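PDB 5T09: type III secretion system effector HopBA1 from Pseudomonas syringae pv. aptata, which acts as a virulence factor that, once recognised by the Arabidopsis disease resistance protein RBA1, enhances RBA1 self-association and so triggers plant cell death. Local coordinates for residues R30-R33 and D38-V41; D54-L59 and G113-A118; V85-G90 and T174-A179; A91-A96 and K105-A110. All blocks are in the same frame, centred on the assembly; numbering follows the deposited sequence.

All four contacts lie round one mixed sheet with a parallel core. Contact 1, at the start of helix 36-46, is finished before contact 2 opens, and its centre is about 27 Å from that of contact 3 and about 32 Å from that of contact 4, both across the chain's centre. Contacts 2 and 3 alternate along the sequence, their centres about 23 Å apart, and each leaves from the end of a parallel strand, 49-54 or 77-82. Contact 4 is nested inside the loops closed by both. The Asp117-Lys105 salt bridge joins it to contact 2, linking helices 101-112 and 117-132, while Val85 and Asp89 of contact 3 pack on its helices 90-99 and 101-112.

Contact 1 (R30-R33 and D38-V41); sequences RPPR and DTLV
Asp38 and Thr39, in the first turns of helix 36-46, meet Pro32 and Arg33 of the incoming chain. CB of Asp38 points toward the loop and lies only 3.0 Å from Arg33 O, a tight approach, while its carboxylate stays at the surface. An acid fits the start of a helix, where it would be expected to suit the helix dipole. The guanidinium of Arg33, on an extended chain, forms a salt bridge with Asp46 at the far end of the same helix.

Thr39 follows, buried beside Pro32, the two side chains lying alongside each other and pointing the same way. Its methyl is anti to the backbone N, and from there CG2 reaches to 3.6 Å from Pro32 CB. The hydroxyl takes the other branch (chi1 -64°), with OG1 3.3 Å from Pro32 CB; its hydrogen-bond partner is the carbonyl of Gly35, so a small polar side chain with a methyl serves both the bond and the packing. Pro32, with its rigid ring, suits an extended lead-in. Thr39 also touches Ile232 and Ile234. The arrangement is a loop folding back on the first turns of the helix that it enters, where the helix packs on strand 232-235 of the alpha-beta fold.

Contact 2 (D54-L59 and G113-A118); sequences DEHGKL and GRHGDA
His56 and His115 both carry CG anti to their own carbonyl carbon, beside the backbone N. In His115 this torsion (chi1 -67°) swings the ring beneath CB of His56; in His56 (chi1 -55°) it turns the ring obliquely past that of His115 and toward Asp54. CB of His56 sits over the centre of the His115 ring, 3.6 Å from its centroid, a CH-pi contact. The two rings themselves meet obliquely, with planes 46° apart and centroids 5.0 Å from one another, so neither a stack nor a T-shape results. Histidine suits both places: at His115 the flat ring offers a face to a CH group, and at His56 the ring also brings a nitrogen to a carboxylate.

The His56 ring is held at its ND1 edge. Its ND1 donates to Asp54 OD2 at 2.7 Å, with the acceptor close to the ring plane and approached on the anti side of the carboxylate. Asp54 OD1 in turn accepts from Trp188 NE1, which positions the carboxylate.

Further along, Gly57 makes a CA-H...O contact, CA to His115 O 3.5 Å, and a water donates to both Gly57 O and His115 O, joining the two backbones. Gly57 is third in the type II turn Glu55-Lys58, where a CB would press on the preceding carbonyl O, which calls for glycine. Leu59 then lays CD2 3.9 Å from Ala118 CB, a small residue that admits the branched side chain.

The contact thus joins the loop between strand 49-54 and helix 60-74 to the entry of helix 117-132, with Trp112 packing edge-to-face on His56 and Trp119 touching Leu59.

Contact 3 (V85-G90 and T174-A179); sequences VKHSDG and TREASA
A histidine-carboxylate hydrogen bond joins the loop after strand 77-82 to helix 166-179, with His87 on a short 3-10 segment and Glu176 on the helix. NE2 of His87 donates to Glu176 OE2 at 2.8 Å, with an N-H...O angle of 155°. The oxygen lies at the ring edge, 16° out of its plane, and is met on the anti side of the carboxylate.

The two side chains come from opposite directions. His87 holds CG anti to the backbone N (chi1 -177°), which extends the ring toward the helix. Histidine suits the place because its flat ring carries an N-H at the outer edge, far enough out to reach the carboxylate. In Glu176, CG is anti to the carbonyl carbon and so comes to the ring edge, 3.7 Å from His87 NE2; the bend at chi2 then turns the carboxylate so that OE2 meets NE2. Its other oxygen, OE1, is hydrogen-bonded to the hydroxyl of Tyr136, so both carboxylate oxygens have a partner and the group's rotation is fixed. A glutamate suits this position because its reach lets one headgroup serve a loop and a strand together.

The Arg175 and His87 side chains cross at about a right angle. CD of Arg175 stands 3.6 Å from His87 CE1, a contact made by the aliphatic stem of the chain. A long, flexible side chain suits this exposed position, where its charged end can stay near solvent.

Within the helix, Ser178 OG donates back to Thr174 O. The whole is a surface contact that pins a strand-to-helix loop to helix 166-179, as part of the parallel alpha-beta architecture.

Contact 4 (A91-A96 and K105-A110); sequences AAFREA and KHFLEA
Phe107 reaches from helix 101-112 into the side of helix 90-99, its CG anti to the backbone N (chi1 175°). A chi2 of 89° stands its ring across the plane of CA, CB and CG, and so presents one face to the backbone of Phe93. CA of Phe93 lies over that face, 4.3 Å from the ring centroid and offset toward the rim, which makes a CH-pi contact. Phe93 has nearly the same first torsion, and the two side chains cross at about a right angle. Phe93 CD1 approaches Phe107 CE2 to 3.9 Å, and the rings pair obliquely.

Segments 91-96 and 105-110 run roughly antiparallel, at 140° with axes 10.0 Å apart, and belong to two consecutive helices that form a helical hairpin packed on helix 117-132. Its small residues are well placed for the large ring: Ala92 CB touches Phe107 CE1 at 3.8 Å, and Ala96 CB faces Phe107 CB at 4.2 Å, where the backbones come closest. Phe93 and Ala96 are buried, while Ala92 lies at the surface. The Phe93 ring packs on Leu127 of helix 117-132 and on Val85, while Phe107 also rests against Asp89, where the loop leads into helix 90-99.

Contact 1 (R30-R33 and D38-V41)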
loop_
_atom_site.group_PDB
_atom_site.type_symbol
_atom_site.label_atom_id
_atom_site.label_comp_id
_atom_site.label_asym_id
_atom_site.label_seq_id
_atom_site.Cartn_x
_atom_site.Cartn_y
_atom_site.Cartn_z
ATOM N N ARG A 30 17.754 -1.656 4.303
ATOM C CA ARG A 30 18.612 -2.831 4.220
ATOM C C ARG A 30 18.602 -3.373 2.799
ATOM O O ARG A 30 17.520 -3.508 2.210
ATOM C CB ARG A 30 18.128 -3.903 5.194
ATOM C CG ARG A 30 19.082 -5.072 5.371
ATOM C CD ARG A 30 18.953 -5.700 6.757
ATOM N NE ARG A 30 19.318 -4.773 7.826
ATOM C CZ ARG A 30 19.462 -5.115 9.105
ATOM N NH1 ARG A 30 19.280 -6.371 9.489
ATOM N NH2 ARG A 30 19.798 -4.197 10.001
ATOM N N PRO A 31 19.749 -3.681 2.197
ATOM C CA PRO A 31 19.749 -4.210 0.825
ATOM C C PRO A 31 18.837 -5.419 0.704
ATOM O O PRO A 31 18.918 -6.345 1.526
ATOM C CB PRO A 31 21.218 -4.587 0.594
ATOM C CG PRO A 31 21.973 -3.656 1.472
ATOM C CD PRO A 31 21.118 -3.455 2.694
ATOM N N PRO A 32 17.964 -5.450 -0.307
ATOM C CA PRO A 32 16.947 -6.510 -0.381
ATOM C C PRO A 32 17.529 -7.903 -0.172
ATOM O O PRO A 32 18.605 -8.234 -0.675
ATOM C CB PRO A 32 16.373 -6.344 -1.792
ATOM C CG PRO A 32 16.541 -4.904 -2.084
ATOM C CD PRO A 32 17.826 -4.489 -1.417
ATOM N N ARG A 33 16.789 -8.725 0.573
ATOM C CA ARG A 33 17.240 -10.063 0.956
ATOM C C ARG A 33 16.748 -11.111 -0.046
ATOM O O ARG A 33 16.022 -12.047 0.288
ATOM C CB ARG A 33 16.763 -10.395 2.365
ATOM C CG ARG A 33 17.004 -9.310 3.409
ATOM C CD ARG A 33 16.365 -9.700 4.737
ATOM N NE ARG A 33 16.493 -8.667 5.761
ATOM C CZ ARG A 33 15.953 -8.747 6.975
ATOM N NH1 ARG A 33 15.246 -9.814 7.323
ATOM N NH2 ARG A 33 16.118 -7.762 7.846
ATOM N N ASP A 38 10.941 -12.335 0.678
ATOM C CA ASP A 38 12.005 -12.095 1.647
ATOM C C ASP A 38 12.322 -10.608 1.764
ATOM O O ASP A 38 12.614 -10.112 2.860
ATOM C CB ASP A 38 13.259 -12.876 1.254
ATOM C CG ASP A 38 13.047 -14.377 1.292
ATOM O OD1 ASP A 38 12.194 -14.841 2.078
ATOM O OD2 ASP A 38 13.736 -15.094 0.537
ATOM N N THR A 39 12.272 -9.881 0.647
ATOM C CA THR A 39 12.577 -8.454 0.682
ATOM C C THR A 39 11.493 -7.676 1.417
ATOM O O THR A 39 11.796 -6.804 2.240
ATOM C CB THR A 39 12.751 -7.920 -0.740
ATOM O OG1 THR A 39 13.887 -8.544 -1.353
ATOM C CG2 THR A 39 12.951 -6.405 -0.739
ATOM N N LEU A 40 10.222 -7.973 1.134
ATOM C CA LEU A 40 9.134 -7.238 1.772
ATOM C C LEU A 40 9.117 -7.484 3.276
ATOM O O LEU A 40 8.987 -6.546 4.069
ATOM C CB LEU A 40 7.799 -7.633 1.145
ATOM C CG LEU A 40 6.550 -7.004 1.764
ATOM C CD1 LEU A 40 6.655 -5.483 1.800
ATOM C CD2 LEU A 40 5.310 -7.435 0.997
ATOM N N VAL A 41 9.246 -8.746 3.687
ATOM C CA VAL A 41 9.247 -9.071 5.111
ATOM C C VAL A 41 10.453 -8.441 5.797
ATOM O O VAL A 41 10.351 -7.924 6.917
ATOM C CB VAL A 41 9.213 -10.598 5.306
ATOM C CG1 VAL A 41 9.317 -10.962 6.786
ATOM C CG2 VAL A 41 7.941 -11.178 4.701
#

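Contact 2 (D54-L59 and G113-A118)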
loop_
_atom_site.group_PDB
_atom_site.type_symbol
_atom_site.label_atom_id
_atom_site.label_comp_id
_atom_site.label_asym_id
_atom_site.label_seq_id
_atom_site.Cartn_x
_atom_site.Cartn_y
_atom_site.Cartn_z
ATOM N N ASP A 54 1.357 1.239 -4.681
ATOM C CA ASP A 54 0.570 0.403 -5.572
ATOM C C ASP A 54 0.640 0.920 -6.999
ATOM O O ASP A 54 0.693 2.130 -7.240
ATOM C CB ASP A 54 -0.889 0.353 -5.126
ATOM C CG ASP A 54 -1.640 -0.800 -5.751
ATOM O OD1 ASP A 54 -1.125 -1.938 -5.687
ATOM O OD2 ASP A 54 -2.729 -0.569 -6.319
ATOM N N GLU A 55 0.656 -0.011 -7.943
ATOM C CA GLU A 55 0.381 0.266 -9.348
ATOM C C GLU A 55 -0.954 -0.408 -9.634
ATOM O O GLU A 55 -1.025 -1.636 -9.746
ATOM C CB GLU A 55 1.487 -0.256 -10.254
ATOM C CG GLU A 55 2.868 0.275 -9.916
ATOM C CD GLU A 55 3.912 -0.141 -10.933
ATOM O OE1 GLU A 55 3.558 -0.294 -12.125
ATOM O OE2 GLU A 55 5.085 -0.320 -10.540
ATOM N N HIS A 56 -2.013 0.391 -9.720
ATOM C CA HIS A 56 -3.355 -0.165 -9.822
ATOM C C HIS A 56 -3.459 -1.046 -11.061
ATOM O O HIS A 56 -3.076 -0.641 -12.160
ATOM C CB HIS A 56 -4.396 0.956 -9.881
ATOM C CG HIS A 56 -4.314 1.928 -8.746
ATOM N ND1 HIS A 56 -3.984 1.554 -7.461
ATOM C CD2 HIS A 56 -4.521 3.266 -8.706
ATOM C CE1 HIS A 56 -3.994 2.618 -6.678
ATOM N NE2 HIS A 56 -4.317 3.670 -7.409
ATOM N N GLY A 57 -3.967 -2.260 -10.876
ATOM C CA GLY A 57 -4.184 -3.184 -11.966
ATOM C C GLY A 57 -3.119 -4.248 -12.118
ATOM O O GLY A 57 -3.336 -5.215 -12.860
ATOM N N LYS A 58 -1.985 -4.110 -11.437
ATOM C CA LYS A 58 -0.872 -5.038 -11.592
ATOM C C LYS A 58 -1.020 -6.171 -10.584
ATOM O O LYS A 58 -1.002 -5.935 -9.371
ATOM C CB LYS A 58 0.460 -4.312 -11.415
ATOM C CG LYS A 58 0.715 -3.217 -12.446
ATOM C CD LYS A 58 0.744 -3.763 -13.869
ATOM C CE LYS A 58 1.103 -2.671 -14.862
ATOM N NZ LYS A 58 1.135 -3.170 -16.259
ATOM N N LEU A 59 -1.155 -7.397 -11.093
ATOM C CA LEU A 59 -1.455 -8.550 -10.248
ATOM C C LEU A 59 -0.317 -8.875 -9.285
ATOM O O LEU A 59 -0.563 -9.397 -8.192
ATOM C CB LEU A 59 -1.753 -9.765 -11.128
ATOM C CG LEU A 59 -2.931 -9.612 -12.096
ATOM C CD1 LEU A 59 -2.892 -10.680 -13.175
ATOM C CD2 LEU A 59 -4.246 -9.672 -11.344
ATOM N N GLY A 113 -13.369 -1.543 -9.092
ATOM C CA GLY A 113 -13.481 -2.518 -10.159
ATOM C C GLY A 113 -12.971 -2.014 -11.493
ATOM O O GLY A 113 -12.623 -2.823 -12.359
ATOM N N ARG A 114 -12.900 -0.692 -11.668
ATOM C CA ARG A 114 -12.443 -0.112 -12.925
ATOM C C ARG A 114 -11.061 -0.610 -13.322
ATOM O O ARG A 114 -10.729 -0.586 -14.512
ATOM C CB ARG A 114 -12.410 1.415 -12.825
ATOM C CG ARG A 114 -13.676 2.059 -12.276
ATOM C CD ARG A 114 -13.338 3.251 -11.394
ATOM N NE ARG A 114 -14.534 3.912 -10.881
ATOM C CZ ARG A 114 -14.523 5.006 -10.127
ATOM N NH1 ARG A 114 -13.374 5.576 -9.788
ATOM N NH2 ARG A 114 -15.665 5.533 -9.711
ATOM N N HIS A 115 -10.251 -1.056 -12.362
ATOM C CA HIS A 115 -8.874 -1.455 -12.625
ATOM C C HIS A 115 -8.715 -2.949 -12.880
ATOM O O HIS A 115 -7.583 -3.444 -12.881
ATOM C CB HIS A 115 -7.975 -1.034 -11.461
ATOM C CG HIS A 115 -7.827 0.450 -11.326
ATOM N ND1 HIS A 115 -7.136 1.213 -12.241
ATOM C CD2 HIS A 115 -8.273 1.310 -10.381
ATOM C CE1 HIS A 115 -7.171 2.481 -11.873
ATOM N NE2 HIS A 115 -7.856 2.567 -10.747
ATOM N N GLY A 116 -9.807 -3.672 -13.105
ATOM C CA GLY A 116 -9.688 -5.047 -13.593
ATOM C C GLY A 116 -10.288 -6.052 -12.635
ATOM O O GLY A 116 -10.068 -6.014 -11.424
ATOM N N ASP A 117 -11.063 -6.984 -13.196
ATOM C CA ASP A 117 -11.713 -8.001 -12.377
ATOM C C ASP A 117 -10.683 -8.885 -11.681
ATOM O O ASP A 117 -10.757 -9.109 -10.467
ATOM C CB ASP A 117 -12.650 -8.841 -13.237
ATOM C CG ASP A 117 -13.419 -9.863 -12.429
ATOM O OD1 ASP A 117 -14.459 -9.495 -11.845
ATOM O OD2 ASP A 117 -12.986 -11.034 -12.380
ATOM N N ALA A 118 -9.714 -9.401 -12.438
ATOM C CA ALA A 118 -8.681 -10.248 -11.849
ATOM C C ALA A 118 -7.942 -9.515 -10.741
ATOM O O ALA A 118 -7.746 -10.048 -9.643
ATOM C CB ALA A 118 -7.701 -10.704 -12.928
HETATM O O HOH W 1 -5.841 -5.236 -14.314
#

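Contact 3 (V85-G90 and T174-A179)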
loop_
_atom_site.group_PDB
_atom_site.type_symbol
_atom_site.label_atom_id
_atom_site.label_comp_id
_atom_site.label_asym_id
_atom_site.label_seq_id
_atom_site.Cartn_x
_atom_site.Cartn_y
_atom_site.Cartn_z
ATOM N N VAL A 85 -10.172 1.201 0.678
ATOM C CA VAL A 85 -11.332 1.354 1.545
ATOM C C VAL A 85 -11.306 2.756 2.127
ATOM O O VAL A 85 -10.258 3.223 2.593
ATOM C CB VAL A 85 -11.347 0.307 2.672
ATOM C CG1 VAL A 85 -12.586 0.477 3.544
ATOM C CG2 VAL A 85 -11.289 -1.093 2.095
ATOM N N LYS A 86 -12.455 3.418 2.106
ATOM C CA LYS A 86 -12.581 4.722 2.732
ATOM C C LYS A 86 -12.656 4.551 4.240
ATOM O O LYS A 86 -13.337 3.654 4.745
ATOM C CB LYS A 86 -13.817 5.446 2.201
ATOM C CG LYS A 86 -13.704 5.769 0.719
ATOM C CD LYS A 86 -15.042 5.737 0.002
ATOM C CE LYS A 86 -14.854 5.758 -1.513
ATOM N NZ LYS A 86 -14.050 4.601 -2.017
ATOM N N HIS A 87 -11.917 5.397 4.960
ATOM C CA HIS A 87 -11.883 5.269 6.412
ATOM C C HIS A 87 -13.277 5.363 7.009
ATOM O O HIS A 87 -13.551 4.758 8.051
ATOM C CB HIS A 87 -10.982 6.341 7.020
ATOM C CG HIS A 87 -10.839 6.227 8.505
ATOM N ND1 HIS A 87 -11.526 7.037 9.382
ATOM C CD2 HIS A 87 -10.102 5.385 9.268
ATOM C CE1 HIS A 87 -11.211 6.708 10.622
ATOM N NE2 HIS A 87 -10.349 5.708 10.581
ATOM N N SER A 88 -14.170 6.110 6.360
ATOM C CA SER A 88 -15.529 6.280 6.852
ATOM C C SER A 88 -16.378 5.025 6.686
ATOM O O SER A 88 -17.425 4.913 7.333
ATOM C CB SER A 88 -16.191 7.447 6.123
ATOM O OG SER A 88 -16.277 7.183 4.733
ATOM N N ASP A 89 -15.962 4.085 5.834
ATOM C CA ASP A 89 -16.698 2.846 5.610
ATOM C C ASP A 89 -16.159 1.691 6.449
ATOM O O ASP A 89 -16.383 0.527 6.105
ATOM C CB ASP A 89 -16.659 2.466 4.129
ATOM C CG ASP A 89 -17.377 3.469 3.246
ATOM O OD1 ASP A 89 -18.244 4.205 3.762
ATOM O OD2 ASP A 89 -17.076 3.518 2.036
ATOM N N GLY A 90 -15.458 1.990 7.543
ATOM C CA GLY A 90 -14.772 0.942 8.283
ATOM C C GLY A 90 -15.697 -0.166 8.752
ATOM O O GLY A 90 -15.352 -1.347 8.673
ATOM N N THR A 174 -2.864 6.406 11.074
ATOM C CA THR A 174 -2.404 6.572 12.448
ATOM C C THR A 174 -3.485 6.164 13.439
ATOM O O THR A 174 -3.239 5.369 14.353
ATOM C CB THR A 174 -1.996 8.027 12.688
ATOM O OG1 THR A 174 -0.916 8.373 11.813
ATOM C CG2 THR A 174 -1.569 8.232 14.129
ATOM N N ARG A 175 -4.689 6.715 13.278
ATOM C CA ARG A 175 -5.782 6.427 14.199
ATOM C C ARG A 175 -5.988 4.925 14.363
ATOM O O ARG A 175 -6.113 4.421 15.484
ATOM C CB ARG A 175 -7.067 7.088 13.694
ATOM C CG ARG A 175 -8.279 6.883 14.600
ATOM C CD ARG A 175 -9.576 7.127 13.840
ATOM N NE ARG A 175 -9.841 8.550 13.635
ATOM C CZ ARG A 175 -10.708 9.274 14.341
ATOM N NH1 ARG A 175 -11.423 8.724 15.315
ATOM N NH2 ARG A 175 -10.867 10.561 14.068
ATOM N N GLU A 176 -6.035 4.194 13.249
ATOM C CA GLU A 176 -6.366 2.776 13.317
ATOM C C GLU A 176 -5.200 1.933 13.816
ATOM O O GLU A 176 -5.422 0.919 14.486
ATOM C CB GLU A 176 -6.841 2.289 11.944
ATOM C CG GLU A 176 -8.149 2.930 11.487
ATOM C CD GLU A 176 -9.197 2.965 12.588
ATOM O OE1 GLU A 176 -9.335 1.957 13.315
ATOM O OE2 GLU A 176 -9.864 4.010 12.742
ATOM N N ALA A 177 -3.961 2.324 13.511
ATOM C CA ALA A 177 -2.813 1.646 14.104
ATOM C C ALA A 177 -2.849 1.757 15.624
ATOM O O ALA A 177 -2.663 0.765 16.340
ATOM C CB ALA A 177 -1.512 2.230 13.551
ATOM N N SER A 178 -3.098 2.965 16.137
ATOM C CA SER A 178 -3.158 3.154 17.581
ATOM C C SER A 178 -4.343 2.422 18.195
ATOM O O SER A 178 -4.242 1.916 19.318
ATOM C CB SER A 178 -3.234 4.645 17.912
ATOM O OG SER A 178 -2.117 5.347 17.387
ATOM N N ALA A 179 -5.467 2.346 17.476
ATOM C CA ALA A 179 -6.669 1.733 18.028
ATOM C C ALA A 179 -6.469 0.259 18.359
ATOM O O ALA A 179 -7.234 -0.292 19.159
ATOM C CB ALA A 179 -7.832 1.896 17.050
#

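Contact 4 (A91-A96 and K105-A110)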
loop_
_atom_site.group_PDB
_atom_site.type_symbol
_atom_site.label_atom_id
_atom_site.label_comp_id
_atom_site.label_asym_id
_atom_site.label_seq_id
_atom_site.Cartn_x
_atom_site.Cartn_y
_atom_site.Cartn_z
ATOM N N ALA A 91 -16.881 0.197 9.250
ATOM C CA ALA A 91 -17.797 -0.805 9.788
ATOM C C ALA A 91 -18.279 -1.753 8.696
ATOM O O ALA A 91 -18.242 -2.978 8.859
ATOM C CB ALA A 91 -18.981 -0.119 10.469
ATOM N N ALA A 92 -18.745 -1.201 7.574
ATOM C CA ALA A 92 -19.226 -2.038 6.479
ATOM C C ALA A 92 -18.123 -2.946 5.952
ATOM O O ALA A 92 -18.369 -4.111 5.620
ATOM C CB ALA A 92 -19.774 -1.159 5.354
ATOM N N PHE A 93 -16.896 -2.430 5.866
ATOM C CA PHE A 93 -15.799 -3.224 5.326
ATOM C C PHE A 93 -15.453 -4.391 6.242
ATOM O O PHE A 93 -15.195 -5.504 5.766
ATOM C CB PHE A 93 -14.574 -2.340 5.104
ATOM C CG PHE A 93 -13.361 -3.097 4.651
ATOM C CD1 PHE A 93 -13.358 -3.756 3.434
ATOM C CD2 PHE A 93 -12.227 -3.152 5.441
ATOM C CE1 PHE A 93 -12.249 -4.456 3.014
ATOM C CE2 PHE A 93 -11.111 -3.851 5.025
ATOM C CZ PHE A 93 -11.123 -4.503 3.808
ATOM N N ARG A 94 -15.437 -4.159 7.557
ATOM C CA ARG A 94 -15.120 -5.235 8.488
ATOM C C ARG A 94 -16.127 -6.372 8.384
ATOM O O ARG A 94 -15.771 -7.537 8.595
ATOM C CB ARG A 94 -15.063 -4.690 9.917
ATOM C CG ARG A 94 -14.601 -5.707 10.949
ATOM C CD ARG A 94 -13.935 -5.044 12.150
ATOM N NE ARG A 94 -14.791 -4.051 12.799
ATOM C CZ ARG A 94 -14.707 -2.733 12.622
ATOM N NH1 ARG A 94 -13.797 -2.208 11.809
ATOM N NH2 ARG A 94 -15.541 -1.930 13.269
ATOM N N GLU A 95 -17.382 -6.060 8.054
ATOM C CA GLU A 95 -18.375 -7.107 7.835
ATOM C C GLU A 95 -18.039 -7.920 6.591
ATOM O O GLU A 95 -18.086 -9.155 6.610
ATOM C CB GLU A 95 -19.769 -6.492 7.715
ATOM C CG GLU A 95 -20.258 -5.817 8.982
ATOM C CD GLU A 95 -21.646 -5.229 8.827
ATOM O OE1 GLU A 95 -22.123 -5.118 7.678
ATOM O OE2 GLU A 95 -22.262 -4.882 9.856
ATOM N N ALA A 96 -17.699 -7.238 5.494
ATOM C CA ALA A 96 -17.303 -7.941 4.279
ATOM C C ALA A 96 -16.075 -8.806 4.527
ATOM O O ALA A 96 -16.012 -9.955 4.074
ATOM C CB ALA A 96 -17.028 -6.937 3.161
ATOM N N LYS A 105 -14.757 -8.300 -2.596
ATOM C CA LYS A 105 -14.714 -7.879 -3.993
ATOM C C LYS A 105 -15.940 -7.044 -4.347
ATOM O O LYS A 105 -15.822 -5.969 -4.948
ATOM C CB LYS A 105 -14.606 -9.107 -4.897
ATOM C CG LYS A 105 -14.449 -8.796 -6.379
ATOM C CD LYS A 105 -14.357 -10.077 -7.194
ATOM C CE LYS A 105 -14.315 -9.800 -8.689
ATOM N NZ LYS A 105 -14.428 -11.052 -9.485
ATOM N N HIS A 106 -17.128 -7.521 -3.973
ATOM C CA HIS A 106 -18.349 -6.769 -4.245
ATOM C C HIS A 106 -18.337 -5.415 -3.547
ATOM O O HIS A 106 -18.858 -4.432 -4.087
ATOM C CB HIS A 106 -19.570 -7.580 -3.808
ATOM C CG HIS A 106 -20.824 -7.239 -4.551
ATOM N ND1 HIS A 106 -21.065 -7.666 -5.839
ATOM C CD2 HIS A 106 -21.910 -6.516 -4.186
ATOM C CE1 HIS A 106 -22.244 -7.219 -6.237
ATOM N NE2 HIS A 106 -22.777 -6.518 -5.252
ATOM N N PHE A 107 -17.746 -5.341 -2.352
ATOM C CA PHE A 107 -17.682 -4.075 -1.629
ATOM C C PHE A 107 -16.729 -3.089 -2.297
ATOM O O PHE A 107 -16.974 -1.877 -2.271
ATOM C CB PHE A 107 -17.258 -4.329 -0.180
ATOM C CG PHE A 107 -17.049 -3.075 0.624
ATOM C CD1 PHE A 107 -18.100 -2.491 1.310
ATOM C CD2 PHE A 107 -15.802 -2.484 0.696
ATOM C CE1 PHE A 107 -17.909 -1.339 2.050
ATOM C CE2 PHE A 107 -15.609 -1.333 1.434
ATOM C CZ PHE A 107 -16.664 -0.762 2.108
ATOM N N LEU A 108 -15.642 -3.577 -2.892
ATOM C CA LEU A 108 -14.651 -2.708 -3.517
ATOM C C LEU A 108 -14.980 -2.365 -4.962
ATOM O O LEU A 108 -14.391 -1.428 -5.511
ATOM C CB LEU A 108 -13.267 -3.370 -3.470
ATOM C CG LEU A 108 -12.656 -3.597 -2.087
ATOM C CD1 LEU A 108 -11.394 -4.447 -2.188
ATOM C CD2 LEU A 108 -12.341 -2.270 -1.429
ATOM N N GLU A 109 -15.916 -3.085 -5.580
ATOM C CA GLU A 109 -16.110 -2.979 -7.022
ATOM C C GLU A 109 -16.552 -1.578 -7.428
ATOM O O GLU A 109 -16.062 -1.030 -8.422
ATOM C CB GLU A 109 -17.131 -4.019 -7.481
ATOM C CG GLU A 109 -17.161 -4.249 -8.977
ATOM C CD GLU A 109 -18.080 -5.391 -9.364
ATOM O OE1 GLU A 109 -19.195 -5.473 -8.807
ATOM O OE2 GLU A 109 -17.683 -6.212 -10.217
ATOM N N ALA A 110 -17.481 -0.984 -6.673
ATOM C CA ALA A 110 -18.022 0.319 -7.041
ATOM C C ALA A 110 -16.917 1.342 -7.281
ATOM O O ALA A 110 -16.971 2.111 -8.248
ATOM C CB ALA A 110 -18.979 0.813 -5.955
#